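Local coordinates for protein 3-methyladenine dna-glycosylase (Archaeoglobus fulgidus, PDB 2JHN) that belongs to the helix-hairpin-helix superfamily of base excision DNA repair proteins and joins a helical glycosylase domain to a TATA-box binding protein-like domain, at residues Trp2-Lys7 against Ala71-Leu76; Val48-Tyr51 against Thr57-Val60; Pro237-Gly242 against Gln257-Val262; Arg249-Gly254 against Arg263-Glu268. The protein carries 1 engineered substitution. All blocks are in the same frame, centred on the assembly; numbering follows the deposited sequence.

Interaction 1. Residues Trp2-Lys7 against Ala71-Leu76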
loop_
_atom_site.group_PDB
_atom_site.type_symbol
_atom_site.label_atom_id
_atom_site.label_comp_id
_atom_site.label_asym_id
_atom_site.label_seq_id
_atom_site.Cartn_x
_atom_site.Cartn_y
_atom_site.Cartn_z
ATOM N N TRP A 2 -17.607 3.539 15.923
ATOM C CA TRP A 2 -16.973 4.841 15.926
ATOM C C TRP A 2 -17.154 5.379 14.514
ATOM O O TRP A 2 -17.402 4.610 13.577
ATOM C CB TRP A 2 -15.488 4.733 16.277
ATOM C CG TRP A 2 -15.192 4.137 17.657
ATOM C CD1 TRP A 2 -14.970 4.821 18.822
ATOM C CD2 TRP A 2 -15.063 2.747 17.979
ATOM N NE1 TRP A 2 -14.721 3.938 19.854
ATOM C CE2 TRP A 2 -14.770 2.661 19.364
ATOM C CE3 TRP A 2 -15.180 1.563 17.239
ATOM C CZ2 TRP A 2 -14.594 1.425 20.027
ATOM C CZ3 TRP A 2 -15.000 0.324 17.898
ATOM C CH2 TRP A 2 -14.717 0.271 19.279
ATOM N N ARG A 3 -17.010 6.690 14.372
ATOM C CA ARG A 3 -17.200 7.379 13.091
ATOM C C ARG A 3 -16.017 8.281 12.782
ATOM O O ARG A 3 -15.527 9.001 13.662
ATOM C CB ARG A 3 -18.486 8.213 13.111
ATOM C CG ARG A 3 -19.756 7.370 13.125
ATOM C CD ARG A 3 -21.040 8.236 13.126
ATOM N NE ARG A 3 -22.196 7.427 12.724
ATOM C CZ ARG A 3 -22.898 6.635 13.545
ATOM N NH1 ARG A 3 -22.588 6.546 14.828
ATOM N NH2 ARG A 3 -23.903 5.927 13.070
ATOM N N ILE A 4 -15.554 8.207 11.537
ATOM C CA ILE A 4 -14.535 9.118 11.020
ATOM C C ILE A 4 -15.227 10.129 10.112
ATOM O O ILE A 4 -15.692 9.774 9.032
ATOM C CB ILE A 4 -13.454 8.367 10.186
ATOM C CG1 ILE A 4 -12.711 7.326 11.031
ATOM C CG2 ILE A 4 -12.451 9.380 9.557
ATOM C CD1 ILE A 4 -11.735 6.474 10.213
ATOM N N GLU A 5 -15.274 11.386 10.546
ATOM C CA GLU A 5 -15.951 12.445 9.780
ATOM C C GLU A 5 -14.972 13.208 8.906
ATOM O O GLU A 5 -13.973 13.718 9.396
ATOM C CB GLU A 5 -16.671 13.409 10.729
ATOM C CG GLU A 5 -17.686 12.732 11.645
ATOM C CD GLU A 5 -18.904 12.183 10.912
ATOM O OE1 GLU A 5 -19.106 12.443 9.688
ATOM O OE2 GLU A 5 -19.684 11.473 11.587
ATOM N N LEU A 6 -15.272 13.276 7.617
ATOM C CA LEU A 6 -14.376 13.859 6.606
ATOM C C LEU A 6 -14.864 15.246 6.207
ATOM O O LEU A 6 -16.073 15.503 6.233
ATOM C CB LEU A 6 -14.344 12.980 5.356
ATOM C CG LEU A 6 -14.167 11.461 5.527
ATOM C CD1 LEU A 6 -14.194 10.770 4.177
ATOM C CD2 LEU A 6 -12.909 11.161 6.293
ATOM N N LYS A 7 -13.937 16.117 5.796
ATOM C CA LYS A 7 -14.325 17.439 5.265
ATOM C C LYS A 7 -14.828 17.354 3.823
ATOM O O LYS A 7 -15.696 18.131 3.409
ATOM C CB LYS A 7 -13.192 18.473 5.412
ATOM C CG LYS A 7 -13.666 19.921 5.256
ATOM C CD LYS A 7 -12.515 20.904 5.185
ATOM C CE LYS A 7 -13.010 22.291 4.798
ATOM N NZ LYS A 7 -11.880 23.234 4.510
ATOM N N ALA A 71 -5.821 6.149 18.371
ATOM C CA ALA A 71 -4.710 5.475 17.707
ATOM C C ALA A 71 -5.205 4.726 16.469
ATOM O O ALA A 71 -4.590 4.816 15.405
ATOM C CB ALA A 71 -4.007 4.515 18.673
ATOM N N VAL A 72 -6.314 3.995 16.613
ATOM C CA VAL A 72 -6.888 3.250 15.490
ATOM C C VAL A 72 -7.305 4.225 14.373
ATOM O O VAL A 72 -7.032 3.993 13.189
ATOM C CB VAL A 72 -8.097 2.379 15.928
ATOM C CG1 VAL A 72 -8.780 1.750 14.702
ATOM C CG2 VAL A 72 -7.676 1.309 16.893
ATOM N N ARG A 73 -7.943 5.324 14.759
ATOM C CA ARG A 73 -8.432 6.310 13.780
ATOM C C ARG A 73 -7.279 6.876 12.946
ATOM O O ARG A 73 -7.400 7.005 11.733
ATOM C CB ARG A 73 -9.185 7.435 14.487
ATOM C CG ARG A 73 -9.775 8.520 13.598
ATOM C CD ARG A 73 -10.256 9.678 14.459
ATOM N NE ARG A 73 -11.099 10.605 13.706
ATOM C CZ ARG A 73 -10.667 11.729 13.135
ATOM N NH1 ARG A 73 -9.391 12.083 13.233
ATOM N NH2 ARG A 73 -11.523 12.511 12.476
ATOM N N ARG A 74 -6.168 7.197 13.611
ATOM C CA ARG A 74 -4.978 7.758 12.954
ATOM C C ARG A 74 -4.448 6.758 11.946
ATOM O O ARG A 74 -4.088 7.129 10.831
ATOM C CB ARG A 74 -3.892 8.046 13.996
ATOM C CG ARG A 74 -2.735 8.921 13.530
ATOM C CD ARG A 74 -1.835 9.344 14.725
ATOM N NE ARG A 74 -2.598 9.814 15.898
ATOM C CZ ARG A 74 -2.668 9.182 17.074
ATOM N NH1 ARG A 74 -2.032 8.029 17.277
ATOM N NH2 ARG A 74 -3.389 9.700 18.058
ATOM N N LYS A 75 -4.391 5.498 12.362
ATOM C CA LYS A 75 -3.874 4.412 11.507
ATOM C C LYS A 75 -4.755 4.253 10.271
ATOM O O LYS A 75 -4.240 4.109 9.165
ATOM C CB LYS A 75 -3.821 3.086 12.253
ATOM C CG LYS A 75 -2.698 2.935 13.323
ATOM C CD LYS A 75 -2.777 1.505 13.946
ATOM C CE LYS A 75 -1.392 0.936 14.358
ATOM N NZ LYS A 75 -1.441 -0.558 14.662
ATOM N N LEU A 76 -6.080 4.285 10.453
ATOM C CA LEU A 76 -6.985 4.074 9.307
ATOM C C LEU A 76 -7.020 5.255 8.333
ATOM O O LEU A 76 -7.130 5.054 7.119
ATOM C CB LEU A 76 -8.405 3.748 9.763
ATOM C CG LEU A 76 -8.522 2.454 10.583
ATOM C CD1 LEU A 76 -9.952 2.341 11.129
ATOM C CD2 LEU A 76 -8.149 1.240 9.751
#
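Ile4 lays its CG1 branch across the aliphatic stem of Arg73, with Ile4 CG1 4.1 Å from Arg73 CG. The contact belongs to the TBP-like domain, in which helix 69-80 lies against an antiparallel sheet. Strand 2-5 is an edge strand of that sheet. The axes of strand 2-5 and helix 71-76 come within 10.1 Å and make an angle of 45°, so the helix runs at a slant to the strand. Ile4 extends its longer branch (chi2 174°), and its end also meets the next inward-facing residue of the helix. There Ile4 CD1 lies 4.3 Å from Leu76 CB. Arg73 and Leu76 are three residues apart, and both direct CB toward the strand. Leu76 and Ile4 are buried, and both also touch Val60 of strand 57-62, the neighbour of strand 2-5. Arg73 lies nearer the surface. Its CG is anti to the backbone N (chi1 -179°), and the chain stays extended from CG to NE. The guanidinium therefore reaches past Ile4 toward the backbone of Glu5. The carboxylate of Glu5 turns from the helix, and its OE1 is hydrogen-bonded to Thr57 OG1. No hydrogen bond joins the two segments. The nearest polar approach is Arg73 NH2 to Glu5 O at 4.1 Å, with the carbonyl oxygen set obliquely to the guanidinium.

Interaction 2. Residues Val48-Tyr51 against Thr57-Val60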
loop_
_atom_site.group_PDB
_atom_site.type_symbol
_atom_site.label_atom_id
_atom_site.label_comp_id
_atom_site.label_asym_id
_atom_site.label_seq_id
_atom_site.Cartn_x
_atom_site.Cartn_y
_atom_site.Cartn_z
ATOM N N VAL A 48 -10.630 -5.034 13.194
ATOM C CA VAL A 48 -11.097 -3.713 12.753
ATOM C C VAL A 48 -11.821 -3.898 11.424
ATOM O O VAL A 48 -11.358 -4.648 10.569
ATOM C CB VAL A 48 -9.951 -2.680 12.585
ATOM C CG1 VAL A 48 -10.510 -1.319 12.125
ATOM C CG2 VAL A 48 -9.196 -2.475 13.903
ATOM N N MET A 49 -12.971 -3.228 11.262
ATOM C CA MET A 49 -13.637 -3.174 9.968
ATOM C C MET A 49 -14.128 -1.750 9.732
ATOM O O MET A 49 -14.328 -0.983 10.677
ATOM C CB MET A 49 -14.795 -4.181 9.882
ATOM C CG MET A 49 -16.013 -3.760 10.641
ATOM S SD MET A 49 -17.197 -5.099 10.812
ATOM C CE MET A 49 -17.890 -5.156 9.198
ATOM N N ALA A 50 -14.303 -1.395 8.472
ATOM C CA ALA A 50 -14.718 -0.038 8.128
ATOM C C ALA A 50 -15.525 -0.045 6.842
ATOM O O ALA A 50 -15.299 -0.864 5.961
ATOM C CB ALA A 50 -13.514 0.901 8.012
ATOM N N TYR A 51 -16.467 0.894 6.754
ATOM C CA TYR A 51 -17.387 0.986 5.631
ATOM C C TYR A 51 -18.082 2.345 5.756
ATOM O O TYR A 51 -18.201 2.881 6.862
ATOM C CB TYR A 51 -18.413 -0.167 5.656
ATOM C CG TYR A 51 -19.181 -0.246 6.965
ATOM C CD1 TYR A 51 -20.366 0.480 7.140
ATOM C CD2 TYR A 51 -18.734 -1.045 8.021
ATOM C CE1 TYR A 51 -21.075 0.429 8.355
ATOM C CE2 TYR A 51 -19.440 -1.113 9.239
ATOM C CZ TYR A 51 -20.624 -0.369 9.385
ATOM O OH TYR A 51 -21.345 -0.397 10.563
ATOM N N THR A 57 -18.622 10.099 5.768
ATOM C CA THR A 57 -18.567 9.453 7.079
ATOM C C THR A 57 -18.214 7.996 6.930
ATOM O O THR A 57 -18.947 7.247 6.301
ATOM C CB THR A 57 -19.922 9.550 7.838
ATOM O OG1 THR A 57 -20.290 10.919 7.968
ATOM C CG2 THR A 57 -19.808 8.925 9.235
ATOM N N ILE A 58 -17.099 7.599 7.538
ATOM C CA ILE A 58 -16.692 6.199 7.542
ATOM C C ILE A 58 -16.933 5.644 8.951
ATOM O O ILE A 58 -16.411 6.156 9.939
ATOM C CB ILE A 58 -15.175 6.020 7.131
ATOM C CG1 ILE A 58 -14.877 6.664 5.758
ATOM C CG2 ILE A 58 -14.750 4.532 7.188
ATOM C CD1 ILE A 58 -15.775 6.214 4.575
ATOM N N VAL A 59 -17.743 4.602 9.020
ATOM C CA VAL A 59 -17.942 3.873 10.266
ATOM C C VAL A 59 -16.824 2.847 10.473
ATOM O O VAL A 59 -16.429 2.149 9.529
ATOM C CB VAL A 59 -19.316 3.186 10.274
ATOM C CG1 VAL A 59 -19.512 2.329 11.570
ATOM C CG2 VAL A 59 -20.405 4.239 10.127
ATOM N N VAL A 60 -16.327 2.791 11.704
ATOM C CA VAL A 60 -15.386 1.748 12.158
ATOM C C VAL A 60 -16.010 0.902 13.285
ATOM O O VAL A 60 -16.602 1.433 14.229
ATOM C CB VAL A 60 -14.034 2.336 12.633
ATOM C CG1 VAL A 60 -13.037 1.206 12.949
ATOM C CG2 VAL A 60 -13.425 3.285 11.567
#
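Two backbone hydrogen bonds join Tyr51 and Val59, the hydrogen-bonded pair of this antiparallel ladder. Tyr51 N donates to Val59 O at 3.0 Å, and Val59 N donates to Tyr51 O at 2.8 Å. The adjoining non-hydrogen-bonded pair is Ala50 with Val60, whose CA atoms are closer than those of Tyr51 and Val59. Two CA-H...O contacts supplement the ladder. Ala50 CA lies 3.1 Å from Val59 O, and Val60 CA lies 3.3 Å from Met49 O. A CH-pi contact marks the face of the sheet that holds Tyr51 and Val59. Tyr51 CG sits between the backbone N and the carbonyl carbon (chi1 55°), which swings the ring alongside Val59. Val59 CB stands 4.1 Å from the centroid of the Tyr51 ring, 25° off the ring normal and displaced toward the rim. Val59 CG1 reaches farther along, to 3.4 Å from Tyr51 OH. That hydroxyl is hydrogen-bonded to Glu61 OE2, which restrains the outer end of the ring. Apolar packing dominates the face that bears Ala50 and Val60. Val48 CG1 meets Val60 CG1 at 3.7 Å, and Ala50 CB touches Ile58 CG2 at 3.9 Å. Leu76 packs on Val48 and Val60. This is an antiparallel beta hairpin of strands 44-54 and 57-62, within the five-stranded sheet of the TBP-like domain, with helix 69-80 over the Val48 and Val60 face.

Interaction 3. Residues Pro237-Gly242 against Gln257-Val262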
loop_
_atom_site.group_PDB
_atom_site.type_symbol
_atom_site.label_atom_id
_atom_site.label_comp_id
_atom_site.label_asym_id
_atom_site.label_seq_id
_atom_site.Cartn_x
_atom_site.Cartn_y
_atom_site.Cartn_z
ATOM N N PRO A 237 9.096 6.329 -7.532
ATOM C CA PRO A 237 9.789 5.115 -8.019
ATOM C C PRO A 237 9.751 4.924 -9.542
ATOM O O PRO A 237 8.984 4.099 -10.075
ATOM C CB PRO A 237 9.058 3.982 -7.292
ATOM C CG PRO A 237 7.638 4.502 -7.159
ATOM C CD PRO A 237 7.745 6.016 -7.009
ATOM N N ALA A 238 10.611 5.665 -10.218
ATOM C CA ALA A 238 10.571 5.780 -11.680
ATOM C C ALA A 238 11.005 4.509 -12.432
ATOM O O ALA A 238 10.655 4.326 -13.615
ATOM C CB ALA A 238 11.411 7.007 -12.105
ATOM N N ASP A 239 11.772 3.635 -11.773
ATOM C CA ASP A 239 12.146 2.341 -12.377
ATOM C C ASP A 239 10.971 1.366 -12.473
ATOM O O ASP A 239 11.045 0.383 -13.191
ATOM C CB ASP A 239 13.329 1.675 -11.644
ATOM C CG ASP A 239 14.578 2.521 -11.679
ATOM O OD1 ASP A 239 15.180 2.638 -12.778
ATOM O OD2 ASP A 239 14.945 3.089 -10.615
ATOM N N ASP A 240 9.882 1.630 -11.747
ATOM C CA ASP A 240 8.744 0.717 -11.774
ATOM C C ASP A 240 8.190 0.648 -13.215
ATOM O O ASP A 240 7.899 1.689 -13.821
ATOM C CB ASP A 240 7.674 1.167 -10.751
ATOM C CG ASP A 240 6.571 0.129 -10.572
ATOM O OD1 ASP A 240 6.624 -0.649 -9.587
ATOM O OD2 ASP A 240 5.667 0.080 -11.435
ATOM N N LEU A 241 8.086 -0.559 -13.771
ATOM C CA LEU A 241 7.622 -0.727 -15.170
ATOM C C LEU A 241 6.177 -0.261 -15.410
ATOM O O LEU A 241 5.880 0.317 -16.441
ATOM C CB LEU A 241 7.794 -2.171 -15.629
ATOM C CG LEU A 241 9.165 -2.283 -16.294
ATOM C CD1 LEU A 241 10.150 -3.070 -15.448
ATOM C CD2 LEU A 241 8.984 -2.896 -17.669
ATOM N N GLY A 242 5.298 -0.511 -14.446
ATOM C CA GLY A 242 3.956 0.049 -14.487
ATOM C C GLY A 242 3.926 1.567 -14.486
ATOM O O GLY A 242 3.131 2.183 -15.215
ATOM N N GLN A 257 9.127 5.404 -22.340
ATOM C CA GLN A 257 10.229 6.253 -21.909
ATOM C C GLN A 257 11.087 5.557 -20.853
ATOM O O GLN A 257 10.645 4.594 -20.216
ATOM C CB GLN A 257 9.720 7.596 -21.373
ATOM C CG GLN A 257 8.859 8.389 -22.373
ATOM C CD GLN A 257 9.607 8.716 -23.670
ATOM O OE1 GLN A 257 9.388 8.079 -24.707
ATOM N NE2 GLN A 257 10.505 9.695 -23.604
ATOM N N SER A 258 12.314 6.051 -20.706
ATOM C CA SER A 258 13.270 5.577 -19.702
ATOM C C SER A 258 12.890 6.075 -18.301
ATOM O O SER A 258 12.187 7.073 -18.169
ATOM C CB SER A 258 14.677 6.086 -20.056
ATOM O OG SER A 258 14.798 7.485 -19.806
ATOM N N ALA A 259 13.394 5.401 -17.267
ATOM C CA ALA A 259 13.199 5.845 -15.884
ATOM C C ALA A 259 13.713 7.269 -15.649
ATOM O O ALA A 259 13.075 8.060 -14.941
ATOM C CB ALA A 259 13.846 4.860 -14.912
ATOM N N GLU A 260 14.845 7.628 -16.266
ATOM C CA GLU A 260 15.388 8.986 -16.092
ATOM C C GLU A 260 14.450 10.090 -16.641
ATOM O O GLU A 260 14.300 11.153 -16.038
ATOM C CB GLU A 260 16.846 9.112 -16.626
ATOM C CG GLU A 260 17.069 8.798 -18.093
ATOM C CD GLU A 260 18.535 8.967 -18.530
ATOM O OE1 GLU A 260 19.260 9.806 -17.945
ATOM O OE2 GLU A 260 18.958 8.259 -19.466
ATOM N N LYS A 261 13.799 9.808 -17.762
ATOM C CA LYS A 261 12.837 10.733 -18.375
ATOM C C LYS A 261 11.556 10.841 -17.516
ATOM O O LYS A 261 10.992 11.932 -17.323
ATOM C CB LYS A 261 12.481 10.246 -19.783
ATOM C CG LYS A 261 11.655 11.253 -20.590
ATOM C CD LYS A 261 12.539 12.456 -20.973
ATOM C CE LYS A 261 11.720 13.674 -21.328
ATOM N NZ LYS A 261 12.612 14.740 -21.890
ATOM N N VAL A 262 11.107 9.694 -17.008
ATOM C CA VAL A 262 9.968 9.662 -16.091
ATOM C C VAL A 262 10.251 10.454 -14.814
ATOM O O VAL A 262 9.410 11.222 -14.367
ATOM C CB VAL A 262 9.538 8.234 -15.774
ATOM C CG1 VAL A 262 8.518 8.197 -14.609
ATOM C CG2 VAL A 262 8.977 7.567 -17.009
#
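Asp239 sets CG anti to its carbonyl carbon (chi1 -61°), and this turn of the side chain brings Asp239 OD1 back to 3.4 Å from Ala259 CB, although its own CB points away. On the facing helix, Val262 holds CG1 anti to the backbone N (chi1 169°), and Val262 CG1 rests 4.0 Å from Ala238 CB. Between these two contacts the chains meet through small residues. Ala238 CB lies 3.5 Å from Ala259 O, and Ala259 CB lies 3.5 Å from Ala238 O. Each methyl thus sits on the carbonyl of the other alanine, and the CA atoms of Ala238 and Ala259 approach to 5.0 Å. Ala238 lies in a type I turn from Pro237 to Asp240, closed by the bond from Asp240 N to Pro237 O. Both segments lead into helices of the helix-hairpin-helix glycosylase domain, and both helix starts are capped. Ser258 OG accepts from Lys261 N at 3.3 Å with an angle of 157°. Asp240 is the N-cap of helix 241-251, where its OD2 takes Val243 N, and its OD1 accepts from Trp221 NE1 of helix 220-229. The other oxygen of Asp239, OD2, forms a salt bridge with Arg263 NH2, one turn beyond Ala259. Across the contact, methyls pack on carbonyl and carboxylate oxygens without hydrogen bonding. Val262 CG1 adds a purely apolar part, and the negative charge of Asp239 is probably balanced by Arg263.

Interaction 4. Residues Arg249-Gly254 against Arg263-Glu268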
loop_
_atom_site.group_PDB
_atom_site.type_symbol
_atom_site.label_atom_id
_atom_site.label_comp_id
_atom_site.label_asym_id
_atom_site.label_seq_id
_atom_site.Cartn_x
_atom_site.Cartn_y
_atom_site.Cartn_z
ATOM N N ARG A 249 2.214 6.673 -21.588
ATOM C CA ARG A 249 0.864 6.728 -22.171
ATOM C C ARG A 249 0.198 8.094 -21.990
ATOM O O ARG A 249 -0.456 8.605 -22.912
ATOM C CB ARG A 249 -0.015 5.605 -21.607
ATOM C CG ARG A 249 -1.248 5.314 -22.441
ATOM C CD ARG A 249 -1.598 3.835 -22.453
ATOM N NE ARG A 249 -2.646 3.566 -23.437
ATOM C CZ ARG A 249 -3.948 3.673 -23.187
ATOM N NH1 ARG A 249 -4.364 4.030 -21.981
ATOM N NH2 ARG A 249 -4.835 3.419 -24.137
ATOM N N LEU A 250 0.394 8.701 -20.821
ATOM C CA LEU A 250 -0.149 10.015 -20.527
ATOM C C LEU A 250 0.501 11.161 -21.283
ATOM O O LEU A 250 -0.198 12.048 -21.778
ATOM C CB LEU A 250 -0.053 10.309 -19.026
ATOM C CG LEU A 250 -1.181 9.799 -18.146
ATOM C CD1 LEU A 250 -0.824 10.099 -16.703
ATOM C CD2 LEU A 250 -2.515 10.453 -18.520
ATOM N N TYR A 251 1.833 11.154 -21.356
ATOM C CA TYR A 251 2.578 12.326 -21.785
ATOM C C TYR A 251 3.365 12.162 -23.076
ATOM O O TYR A 251 3.870 13.153 -23.629
ATOM C CB TYR A 251 3.543 12.766 -20.673
ATOM C CG TYR A 251 2.874 13.426 -19.481
ATOM C CD1 TYR A 251 2.456 14.764 -19.529
ATOM C CD2 TYR A 251 2.683 12.719 -18.296
ATOM C CE1 TYR A 251 1.847 15.377 -18.425
ATOM C CE2 TYR A 251 2.080 13.318 -17.185
ATOM C CZ TYR A 251 1.658 14.639 -17.247
ATOM O OH TYR A 251 1.066 15.239 -16.158
ATOM N N PHE A 252 3.540 10.922 -23.514
ATOM C CA PHE A 252 4.439 10.624 -24.626
ATOM C C PHE A 252 3.732 9.771 -25.665
ATOM O O PHE A 252 4.375 9.045 -26.426
ATOM C CB PHE A 252 5.732 9.940 -24.136
ATOM C CG PHE A 252 6.606 10.828 -23.282
ATOM C CD1 PHE A 252 7.626 11.582 -23.854
ATOM C CD2 PHE A 252 6.401 10.916 -21.897
ATOM C CE1 PHE A 252 8.434 12.406 -23.076
ATOM C CE2 PHE A 252 7.204 11.733 -21.105
ATOM C CZ PHE A 252 8.225 12.485 -21.692
ATOM N N ASN A 253 2.403 9.856 -25.669
ATOM C CA ASN A 253 1.540 9.114 -26.597
ATOM C C ASN A 253 1.884 7.624 -26.746
ATOM O O ASN A 253 1.861 7.071 -27.854
ATOM C CB ASN A 253 1.513 9.814 -27.969
ATOM C CG ASN A 253 0.221 9.567 -28.726
ATOM O OD1 ASN A 253 -0.867 9.891 -28.246
ATOM N ND2 ASN A 253 0.336 8.996 -29.919
ATOM N N GLY A 254 2.227 6.978 -25.632
ATOM C CA GLY A 254 2.466 5.548 -25.625
ATOM C C GLY A 254 3.861 5.113 -26.029
ATOM O O GLY A 254 4.163 3.930 -25.999
ATOM N N ARG A 263 11.443 10.272 -14.236
ATOM C CA ARG A 263 11.876 11.101 -13.115
ATOM C C ARG A 263 11.837 12.589 -13.388
ATOM O O ARG A 263 11.489 13.385 -12.512
ATOM C CB ARG A 263 13.297 10.711 -12.688
ATOM C CG ARG A 263 13.340 10.038 -11.370
ATOM C CD ARG A 263 14.715 9.543 -11.033
ATOM N NE ARG A 263 14.559 8.279 -10.343
ATOM C CZ ARG A 263 14.853 7.090 -10.860
ATOM N NH1 ARG A 263 15.361 6.983 -12.085
ATOM N NH2 ARG A 263 14.646 6.002 -10.131
ATOM N N GLU A 264 12.229 12.959 -14.609
ATOM C CA GLU A 264 12.271 14.344 -15.042
ATOM C C GLU A 264 10.847 14.913 -15.094
ATOM O O GLU A 264 10.600 15.988 -14.548
ATOM C CB GLU A 264 13.003 14.436 -16.398
ATOM C CG GLU A 264 13.109 15.821 -17.022
ATOM C CD GLU A 264 13.258 15.772 -18.545
ATOM O OE1 GLU A 264 13.990 14.900 -19.072
ATOM O OE2 GLU A 264 12.621 16.607 -19.220
ATOM N N ILE A 265 9.928 14.173 -15.718
ATOM C CA ILE A 265 8.484 14.482 -15.718
ATOM C C ILE A 265 7.889 14.667 -14.312
ATOM O O ILE A 265 7.194 15.659 -14.038
ATOM C CB ILE A 265 7.653 13.423 -16.524
ATOM C CG1 ILE A 265 7.594 13.810 -17.998
ATOM C CG2 ILE A 265 6.194 13.301 -15.979
ATOM C CD1 ILE A 265 7.008 15.227 -18.248
ATOM N N ALA A 266 8.152 13.708 -13.422
ATOM C CA ALA A 266 7.671 13.825 -12.042
ATOM C C ALA A 266 8.181 15.085 -11.347
ATOM O O ALA A 266 7.422 15.776 -10.659
ATOM C CB ALA A 266 8.047 12.578 -11.239
ATOM N N ARG A 267 9.467 15.407 -11.537
ATOM C CA ARG A 267 10.029 16.628 -10.983
ATOM C C ARG A 267 9.310 17.855 -11.516
ATOM O O ARG A 267 8.936 18.733 -10.751
ATOM C CB ARG A 267 11.529 16.737 -11.286
ATOM C CG ARG A 267 12.436 16.149 -10.237
ATOM C CD ARG A 267 13.904 16.557 -10.456
ATOM N NE ARG A 267 14.373 16.320 -11.825
ATOM C CZ ARG A 267 14.869 15.170 -12.288
ATOM N NH1 ARG A 267 15.001 14.107 -11.505
ATOM N NH2 ARG A 267 15.250 15.090 -13.557
ATOM N N GLU A 268 9.090 17.885 -12.831
ATOM C CA GLU A 268 8.485 19.043 -13.496
ATOM C C GLU A 268 6.978 19.200 -13.257
ATOM O O GLU A 268 6.480 20.326 -13.101
ATOM C CB GLU A 268 8.802 19.026 -15.011
ATOM C CG GLU A 268 10.310 19.133 -15.341
ATOM C CD GLU A 268 10.646 18.905 -16.822
ATOM O OE1 GLU A 268 9.903 18.192 -17.527
ATOM O OE2 GLU A 268 11.677 19.442 -17.280
#
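On the helix that sets Ile265 against Tyr251 and Phe252, Arg263 NH2 is gripped by two carboxylates, one of them Glu224 through OE1 and the other from the turn ahead of helix 241-251. Ile265, half a turn on, meets the far end of helix 241-251 instead. It is buried, and its two branches part between the rings. Ile265 CG1 comes in at the edge of the Phe252 ring, near its plane, 3.8 Å from CE2 and 4.0 Å from CZ. Ile265 and Phe252 point in opposite directions and overlap near their ends. Ile265 CG2, anti to the backbone N, reaches the other ring, and it lies 4.2 Å from Tyr251 CD2 in an oblique approach. The backbones stay well apart, with 8.7 Å between the CA atoms of Tyr251 and Ile265, so side chains alone bridge the gap. Phe252 also touches Lys261, one turn before Ile265. Tyr251 packs on Leu98 of helix 96-104, and its OH makes a weak hydrogen bond to Asp95 OD1. The contact is a small dispersive one, one aliphatic side chain shared by two aromatic rings.

The four contacts form two clusters. Interactions 1 and 2 lie in the TBP-like domain, with centres 8 Å apart. Strand 57-62 sits between strands 2-5 and 44-54 in one sheet, and the backbone bond of Ile4 N to Ile58 O joins the two contacts. Interaction 2 lies within the chain span that interaction 1 closes. Interactions 3 and 4 follow later, in the helical glycosylase domain. Their centres are 9 Å apart, they share helices 241-251 and 259-270, and their segments alternate along the chain. The two clusters are about 35 Å apart between centres and do not touch. Each pair is a local packing unit within its own domain, and no contact among the four links the two domains.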